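Local coordinates for type VII secretion system protein EssB (Staphylococcus aureus, PDB 4ANN), which is an integral membrane component of the type VII secretion system, probably required for secreting EsxA and EsxB, represented here by its cytoplasmic fragment, at residues A[20-25]-A[127-132]; A[73-78]-A[148-153]. One frame throughout, in Å; residues are numbered along the deposited sequence.

How the contacts relate
Contact 1 joins the edge strand 21-25 to the loop that leads into helix 136-151, and contact 2 joins the loop entering helix 80-89 to the far end of that same helix 136-151. The segments alternate along the chain, so the stretches between them overlap in sequence. The contacts nevertheless do not touch: their centres are 29 Å apart and their nearest atoms about 14 Å apart, on opposite sides of the chain's centre, each contact centre 15 Å from it. In both, a long basic side chain crosses to the second segment. Arg22 bonds directly to a carbonyl, whereas Lys76 NZ reaches one carbonyl, Asn152 O, through a water.

Contact 1. Residues A[20-25]-A[127-132]; sequences DMREIP and NVVDPL
Arg22 reaches from strand 21-25 to the loop of Asp130 and makes the one hydrogen bond between the two segments, which bury 138 Å² in all: NH2 donates to Asp130 O at 2.8 Å, with an N-H...O angle of 149°. The donor stands above the carbonyl plane, 41° out of it, while the acceptor lies at the guanidinium edge, close to that group's plane. CG is anti to the backbone N (chi1 173°), and the chain runs extended to NE toward the loop. The other terminal nitrogen, NH1, donates to Arg123 O, so one guanidinium links two backbone carbonyls. One of its faces is covered from within the strand, since Ile24 CD1 sits 3.6 Å above the plane of the Arg22 guanidinium, over its centre. This is the close-packed side. Val129 completes it with a single methyl, CG2, which comes within 3.9 Å of Arg22 NH2, obliquely to the flat group, and within 4.2 Å of Ile24 CG2. The Ile24 and Val129 side chains cross at about a right angle.

Strand 21-25 is an outer strand of a three-stranded antiparallel sheet, paired with strand 58-63 through backbone bonds such as those of Arg22 with Ile61. Toward the loop it offers side chains instead: the nearest CA atoms, of Ile24 and Val129, are 8.7 Å apart. In the loop after strand 124-125, Val128 and Val129 both face one residue of that strand, which fits a classic beta bulge; further on comes the cis peptide bond before Pro131.

The other side is looser. Pro131 CD approaches Arg22 NH2 only to 4.3 Å, and although the backbone carbonyl of Asp130 accepts the bond from Arg22, the Asp130 carboxylate leads away from the strand on the exposed surface.

Contact 2. Residues A[73-78]-A[148-153]; sequences DNIKSF and ICAFNE
Near the C-terminal end of helix 136-151, the backbone carbonyls of Cys149 and Ala150 meet Lys76, in the connection between strand 70-71 and helix 80-89. The backbones come close here, the CA atoms of Lys76 and Ala150 being 4.7 Å apart. Lys76 CG lies anti to the carbonyl carbon (chi1 -63°), and beyond it the chain is fully extended, passing alongside the helix end with its methylenes rather than its charge. CD and CE of Lys76 each come to 3.6 Å from Cys149 O, and CD also passes Glu153 CA. Of the residues here, Lys76 has the largest area covered, within 233 Å² in all. Beside it, Ile75 CD1 touches the buried Ala150 at CB, 4.2 Å away, a lone methyl-to-methyl contact.

No direct hydrogen bond joins the segments; water does so at two places. At the tip, Lys76 NZ donates to a water at 2.8 Å, and the same water is hydrogen-bonded to Asn152 O at 2.9 Å. Lys76 NZ also has a salt bridge to Asp73 OD1, its hydrogen bond weak at 3.4 Å and doubtful because the aspartate has two deposited conformers. At the base of the side chain, a second water donates to both Lys76 O (2.8 Å) and Ala150 O (2.9 Å). Lys83 NZ of helix 80-89 bonds to these same two carbonyls, so each has a water and an ammonium as partners. Lys83 also makes a cation-pi contact with Phe151, and its charge would probably be stabilised by the negative end of the helix dipole. Ala150 O is thus a last-turn carbonyl met by a lysine and a water, as at a helix C-terminus, with Cys149 O still taking the Asn152 N-H.

Contact 1. Residues A[20-25]-A[127-132]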
ATOM      1  N   ASP A  20       5.294   3.837 -13.652  1.00 25.29           N
ATOM      2  CA  ASP A  20       6.657   3.790 -13.208  1.00 25.36           C
ATOM      3  C   ASP A  20       7.268   5.183 -13.081  1.00 25.03           C
ATOM      4  O   ASP A  20       8.469   5.121 -12.686  1.00 22.05           O
ATOM      5  CB  ASP A  20       7.549   2.918 -14.091  1.00 29.72           C
ATOM      6  N   MET A  21       6.582   6.299 -13.393  0.80 26.27           N
ATOM      7  CA  MET A  21       7.183   7.692 -13.251  0.80 23.39           C
ATOM      8  C   MET A  21       6.198   8.442 -12.362  0.80 20.28           C
ATOM      9  O   MET A  21       4.970   8.209 -12.291  0.80 28.27           O
ATOM     10  CB  MET A  21       7.526   8.432 -14.552  0.80 23.75           C
ATOM     11  CG  MET A  21       8.365   9.718 -14.532  0.80 24.63           C
ATOM     12  SD  MET A  21       7.479  11.298 -14.412  0.80 21.04           S
ATOM     13  CE  MET A  21       6.937  11.605 -16.104  0.80 28.76           C
ATOM     14  N   ARG A  22       6.655   9.392 -11.619  1.00 13.02           N
ATOM     15  CA  ARG A  22       5.895  10.387 -10.904  1.00 11.09           C
ATOM     16  C   ARG A  22       6.526  11.752 -11.145  1.00 10.11           C
ATOM     17  O   ARG A  22       7.747  11.907 -11.080  1.00 11.63           O
ATOM     18  CB  ARG A  22       5.970  10.013  -9.421  1.00 12.50           C
ATOM     19  CG  ARG A  22       5.358  11.046  -8.561  1.00 12.20           C
ATOM     20  CD  ARG A  22       5.630  10.702  -7.082  1.00 12.10           C
ATOM     21  NE  ARG A  22       4.984  11.751  -6.328  1.00 11.81           N
ATOM     22  CZ  ARG A  22       5.075  11.805  -4.994  1.00 11.41           C
ATOM     23  NH1 ARG A  22       5.765  10.929  -4.315  1.00 12.34           N
ATOM     24  NH2 ARG A  22       4.415  12.802  -4.379  1.00 13.49           N
ATOM     25  N   GLU A  23       5.695  12.802 -11.341  1.00 11.41           N
ATOM     26  CA  GLU A  23       6.182  14.164 -11.472  1.00 11.31           C
ATOM     27  C   GLU A  23       5.656  14.983 -10.333  1.00 10.75           C
ATOM     28  O   GLU A  23       4.466  14.934  -9.988  1.00 12.89           O
ATOM     29  CB  GLU A  23       5.747  14.782 -12.816  1.00 13.61           C
ATOM     30  CG  GLU A  23       6.246  16.234 -12.954  1.00 17.87           C
ATOM     31  CD  GLU A  23       5.896  16.857 -14.247  1.00 22.76           C
ATOM     32  OE1 GLU A  23       6.372  16.261 -15.229  1.00 27.32           O
ATOM     33  OE2 GLU A  23       5.231  17.910 -14.341  1.00 31.05           O
ATOM     34  N   ILE A  24       6.545  15.753  -9.718  1.00 10.56           N
ATOM     35  CA  ILE A  24       6.220  16.661  -8.595  1.00 10.70           C
ATOM     36  C   ILE A  24       6.544  18.069  -9.013  1.00 10.24           C
ATOM     37  O   ILE A  24       7.714  18.396  -9.211  1.00 10.98           O
ATOM     38  CB  ILE A  24       7.033  16.289  -7.333  1.00 10.88           C
ATOM     39  CG1 ILE A  24       6.744  14.832  -6.910  1.00 12.13           C
ATOM     40  CG2 ILE A  24       6.791  17.320  -6.208  1.00 13.08           C
ATOM     41  CD1 ILE A  24       7.687  14.309  -5.885  1.00 13.75           C
ATOM     42  N   PRO A  25       5.554  18.949  -9.173  1.00 11.31           N
ATOM     43  CA  PRO A  25       5.902  20.358  -9.570  1.00 12.06           C
ATOM     44  C   PRO A  25       6.680  21.019  -8.469  1.00 10.87           C
ATOM     45  O   PRO A  25       6.375  20.908  -7.274  1.00 11.10           O
ATOM     46  CB  PRO A  25       4.534  21.004  -9.770  1.00 14.36           C
ATOM     47  CG  PRO A  25       3.586  19.889  -9.922  1.00 19.32           C
ATOM     48  CD  PRO A  25       4.086  18.708  -9.085  1.00 14.30           C
ATOM     49  N   ASN A 127       4.559  16.619   6.094  1.00 24.58           N
ATOM     50  CA  ASN A 127       4.659  18.062   6.214  1.00 25.66           C
ATOM     51  C   ASN A 127       5.434  18.624   5.031  1.00 23.98           C
ATOM     52  O   ASN A 127       5.683  19.826   5.093  1.00 29.31           O
ATOM     53  CB  ASN A 127       5.350  18.534   7.500  1.00 31.55           C
ATOM     54  CG  ASN A 127       4.718  18.013   8.759  1.00 36.68           C
ATOM     55  OD1 ASN A 127       5.350  17.562   9.726  1.00 50.74           O
ATOM     56  ND2 ASN A 127       3.390  18.086   8.804  1.00 40.41           N
ATOM     57  N   VAL A 128       5.719  17.808   4.022  1.00 21.18           N
ATOM     58  CA  VAL A 128       6.568  18.248   2.924  1.00 18.95           C
ATOM     59  C   VAL A 128       5.992  18.020   1.538  1.00 17.18           C
ATOM     60  O   VAL A 128       5.995  18.920   0.728  1.00 16.54           O
ATOM     61  CB  VAL A 128       7.944  17.572   3.044  1.00 20.98           C
ATOM     62  CG1 VAL A 128       8.752  17.867   1.821  1.00 21.47           C
ATOM     63  CG2 VAL A 128       8.647  18.060   4.283  1.00 26.27           C
ATOM     64  N   VAL A 129       5.567  16.761   1.274  1.00 14.75           N
ATOM     65  CA  VAL A 129       4.962  16.464  -0.011  1.00 12.41           C
ATOM     66  C   VAL A 129       3.962  15.331   0.159  1.00 11.81           C
ATOM     67  O   VAL A 129       4.174  14.406   0.986  1.00 12.28           O
ATOM     68  CB  VAL A 129       6.014  16.168  -1.102  1.00 12.06           C
ATOM     69  CG1 VAL A 129       6.769  14.881  -0.834  1.00 13.19           C
ATOM     70  CG2 VAL A 129       5.360  16.090  -2.483  1.00 13.07           C
ATOM     71  N   ASP A 130       2.897  15.372  -0.600  1.00 13.97           N
ATOM     72  CA  ASP A 130       1.862  14.355  -0.648  1.00 15.16           C
ATOM     73  C   ASP A 130       2.440  13.048  -1.139  1.00 13.07           C
ATOM     74  O   ASP A 130       3.543  13.030  -1.752  1.00 11.91           O
ATOM     75  CB  ASP A 130       0.722  14.828  -1.572  1.00 19.30           C
ATOM     76  CG  ASP A 130      -0.150  15.907  -0.982  1.00 25.79           C
ATOM     77  OD1 ASP A 130      -0.069  16.180   0.234  1.00 31.42           O
ATOM     78  OD2 ASP A 130      -0.937  16.499  -1.788  1.00 39.10           O
ATOM     79  N   PRO A 131       1.808  11.875  -0.887  1.00 13.11           N
ATOM     80  CA  PRO A 131       0.500  11.725  -0.269  1.00 15.47           C
ATOM     81  C   PRO A 131       0.489  12.049   1.229  1.00 15.26           C
ATOM     82  O   PRO A 131       1.458  11.880   1.957  1.00 14.34           O
ATOM     83  CB  PRO A 131       0.126  10.238  -0.486  1.00 17.65           C
ATOM     84  CG  PRO A 131       1.466   9.578  -0.706  1.00 17.08           C
ATOM     85  CD  PRO A 131       2.282  10.604  -1.420  1.00 13.56           C
ATOM     86  N   LEU A 132      -0.700  12.530   1.596  1.00 18.73           N
ATOM     87  CA  LEU A 132      -1.003  12.624   2.972  1.00 19.13           C
ATOM     88  C   LEU A 132      -1.309  11.251   3.561  1.00 19.39           C
ATOM     89  O   LEU A 132      -1.870  10.399   2.861  1.00 21.21           O
ATOM     90  CB  LEU A 132      -2.308  13.415   3.160  1.00 24.76           C
ATOM     91  CG  LEU A 132      -2.347  14.785   2.450  1.00 30.79           C
ATOM     92  CD1 LEU A 132      -3.740  15.391   2.503  1.00 41.17           C
ATOM     93  CD2 LEU A 132      -1.233  15.632   3.064  1.00 38.20           C
TER

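Contact 2. Residues A[73-78]-A[148-153]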
ATOM      1  N   ASP A  73      -1.220  -8.343  -6.850  0.70  6.46           N
ATOM      2  CA  ASP A  73      -2.194  -9.144  -7.561  0.70  6.94           C
ATOM      3  C   ASP A  73      -1.718 -10.550  -7.869  0.70  7.28           C
ATOM      4  O   ASP A  73      -2.541 -11.426  -8.170  0.70  8.35           O
ATOM      5  CB  ASP A  73      -2.609  -8.475  -8.873  0.70  8.23           C
ATOM      6  CG  ASP A  73      -3.540  -7.295  -8.701  0.70  8.65           C
ATOM      7  OD1 ASP A  73      -4.173  -7.126  -7.675  0.70  8.48           O
ATOM      8  OD2 ASP A  73      -3.606  -6.566  -9.746  0.70 11.18           O
ATOM      9  N   ASN A  74      -0.401 -10.788  -7.801  1.00  6.61           N
ATOM     10  CA  ASN A  74       0.105 -12.152  -8.035  1.00  7.04           C
ATOM     11  C   ASN A  74      -0.301 -13.125  -6.958  1.00  6.69           C
ATOM     12  O   ASN A  74      -0.250 -14.340  -7.166  1.00  8.41           O
ATOM     13  CB  ASN A  74       1.659 -12.102  -8.113  1.00  8.46           C
ATOM     14  CG  ASN A  74       2.155 -11.462  -9.360  1.00  9.19           C
ATOM     15  OD1 ASN A  74       1.501 -10.563  -9.966  1.00 11.23           O
ATOM     16  ND2 ASN A  74       3.352 -11.878  -9.742  1.00 11.92           N
ATOM     17  N   ILE A  75      -0.687 -12.666  -5.764  1.00  6.50           N
ATOM     18  CA  ILE A  75      -0.983 -13.581  -4.674  1.00  6.56           C
ATOM     19  C   ILE A  75      -2.366 -14.241  -4.805  1.00  6.16           C
ATOM     20  O   ILE A  75      -2.678 -15.155  -4.075  1.00  6.66           O
ATOM     21  CB  ILE A  75      -0.854 -12.935  -3.282  1.00  6.86           C
ATOM     22  CG1 ILE A  75      -2.008 -12.070  -2.860  1.00  6.62           C
ATOM     23  CG2 ILE A  75       0.490 -12.204  -3.146  1.00  8.08           C
ATOM     24  CD1 ILE A  75      -1.941 -11.638  -1.389  1.00  8.12           C
ATOM     25  N   LYS A  76      -3.190 -13.776  -5.733  1.00  6.49           N
ATOM     26  CA  LYS A  76      -4.566 -14.250  -5.819  1.00  6.61           C
ATOM     27  C   LYS A  76      -4.666 -15.721  -6.167  1.00  7.34           C
ATOM     28  O   LYS A  76      -5.645 -16.375  -5.799  1.00  8.95           O
ATOM     29  CB  LYS A  76      -5.349 -13.408  -6.822  1.00  7.54           C
ATOM     30  CG  LYS A  76      -5.460 -11.957  -6.425  1.00  8.12           C
ATOM     31  CD  LYS A  76      -6.222 -11.074  -7.383  1.00  9.03           C
ATOM     32  CE  LYS A  76      -6.295  -9.653  -6.974  1.00  8.57           C
ATOM     33  NZ  LYS A  76      -7.055  -8.828  -7.933  1.00  9.52           N
ATOM     34  N   SER A  77      -3.657 -16.265  -6.848  1.00  6.71           N
ATOM     35  CA  SER A  77      -3.613 -17.646  -7.226  1.00  7.32           C
ATOM     36  C   SER A  77      -2.814 -18.506  -6.261  1.00  6.45           C
ATOM     37  O   SER A  77      -2.632 -19.705  -6.529  1.00  7.30           O
ATOM     38  CB  SER A  77      -3.035 -17.778  -8.665  1.00  8.78           C
ATOM     39  OG  SER A  77      -1.804 -17.102  -8.819  1.00  9.25           O
ATOM     40  N   PHE A  78      -2.328 -17.944  -5.163  1.00  6.28           N
ATOM     41  CA  PHE A  78      -1.566 -18.713  -4.175  1.00  6.37           C
ATOM     42  C   PHE A  78      -2.427 -19.698  -3.441  1.00  6.38           C
ATOM     43  O   PHE A  78      -3.644 -19.546  -3.298  1.00  7.52           O
ATOM     44  CB  PHE A  78      -0.874 -17.808  -3.222  1.00  6.48           C
ATOM     45  CG  PHE A  78       0.316 -17.011  -3.657  1.00  6.66           C
ATOM     46  CD1 PHE A  78       0.783 -17.024  -4.971  1.00  7.26           C
ATOM     47  CD2 PHE A  78       1.009 -16.233  -2.742  1.00  7.59           C
ATOM     48  CE1 PHE A  78       1.887 -16.280  -5.324  1.00  8.52           C
ATOM     49  CE2 PHE A  78       2.099 -15.506  -3.076  1.00  9.26           C
ATOM     50  CZ  PHE A  78       2.541 -15.517  -4.371  1.00  9.10           C
ATOM     51  N   ILE A 148     -10.359  -9.138   0.496  1.00  6.01           N
ATOM     52  CA  ILE A 148     -11.455  -9.591  -0.350  1.00  5.83           C
ATOM     53  C   ILE A 148     -10.960  -9.871  -1.745  1.00  5.63           C
ATOM     54  O   ILE A 148     -11.285 -10.897  -2.358  1.00  6.32           O
ATOM     55  CB  ILE A 148     -12.594  -8.539  -0.322  1.00  6.07           C
ATOM     56  CG1 ILE A 148     -13.242  -8.517   1.060  1.00  7.30           C
ATOM     57  CG2 ILE A 148     -13.591  -8.800  -1.440  1.00  6.94           C
ATOM     58  CD1 ILE A 148     -14.183  -7.372   1.295  1.00 10.59           C
ATOM     59  N   CYS A 149     -10.168  -8.951  -2.306  1.00  5.54           N
ATOM     60  CA  CYS A 149      -9.632  -9.140  -3.656  1.00  5.77           C
ATOM     61  C   CYS A 149      -8.737 -10.345  -3.762  1.00  5.94           C
ATOM     62  O   CYS A 149      -8.749 -11.068  -4.758  1.00  6.66           O
ATOM     63  CB  CYS A 149      -8.894  -7.885  -4.101  1.00  6.15           C
ATOM     64  SG  CYS A 149      -9.963  -6.470  -4.440  1.00  6.88           S
ATOM     65  N   ALA A 150      -7.925 -10.607  -2.726  1.00  5.93           N
ATOM     66  CA  ALA A 150      -7.023 -11.753  -2.752  1.00  6.39           C
ATOM     67  C   ALA A 150      -7.820 -13.059  -2.833  1.00  6.17           C
ATOM     68  O   ALA A 150      -7.289 -14.021  -3.414  1.00  7.43           O
ATOM     69  CB  ALA A 150      -6.113 -11.751  -1.538  1.00  7.07           C
ATOM     70  N   PHE A 151      -8.993 -13.107  -2.242  1.00  6.25           N
ATOM     71  CA  PHE A 151      -9.839 -14.302  -2.199  1.00  6.76           C
ATOM     72  C   PHE A 151     -10.839 -14.381  -3.346  1.00  7.06           C
ATOM     73  O   PHE A 151     -11.464 -15.424  -3.515  1.00  9.76           O
ATOM     74  CB  PHE A 151     -10.492 -14.466  -0.836  1.00  7.56           C
ATOM     75  CG  PHE A 151      -9.552 -15.083   0.160  1.00  7.47           C
ATOM     76  CD1 PHE A 151      -9.473 -16.447   0.282  1.00  9.97           C
ATOM     77  CD2 PHE A 151      -8.744 -14.302   0.962  1.00  8.09           C
ATOM     78  CE1 PHE A 151      -8.621 -17.042   1.202  1.00 11.31           C
ATOM     79  CE2 PHE A 151      -7.912 -14.885   1.896  1.00  8.63           C
ATOM     80  CZ  PHE A 151      -7.841 -16.237   2.019  1.00 10.03           C
ATOM     81  N   ASN A 152     -10.963 -13.351  -4.179  1.00  6.83           N
ATOM     82  CA  ASN A 152     -11.875 -13.423  -5.325  1.00  7.41           C
ATOM     83  C   ASN A 152     -11.314 -12.493  -6.387  1.00  6.44           C
ATOM     84  O   ASN A 152     -11.466 -11.264  -6.300  1.00  6.55           O
ATOM     85  CB  ASN A 152     -13.291 -13.049  -4.924  1.00  9.14           C
ATOM     86  CG  ASN A 152     -14.262 -13.172  -6.094  1.00 10.36           C
ATOM     87  OD1 ASN A 152     -13.879 -13.267  -7.232  1.00 11.78           O
ATOM     88  ND2 ASN A 152     -15.533 -13.077  -5.747  1.00 15.87           N
ATOM     89  N   GLU A 153     -10.697 -13.076  -7.414  0.67  7.19           N
ATOM     90  CA  GLU A 153     -10.031 -12.301  -8.435  0.67  7.54           C
ATOM     91  C   GLU A 153     -10.974 -11.429  -9.272  0.67  6.53           C
ATOM     92  O   GLU A 153     -10.511 -10.544  -9.939  0.67  7.30           O
ATOM     93  CB  GLU A 153      -9.246 -13.213  -9.415  0.67  9.68           C
ATOM     94  CG  GLU A 153     -10.151 -14.082 -10.293  0.67 11.34           C
ATOM     95  CD  GLU A 153      -9.473 -14.930 -11.332  0.67 14.98           C
ATOM     96  OE1 GLU A 153      -8.208 -14.934 -11.301  0.67 21.08           O
ATOM     97  OE2 GLU A 153     -10.108 -15.564 -12.238  0.67 10.66           O
TER
HETATM   98  O   HOH W   1      -9.646  -9.133  -7.023  1.00  7.20           O
HETATM   99  O   HOH W   2      -8.364 -15.549  -5.628  1.00 24.91           O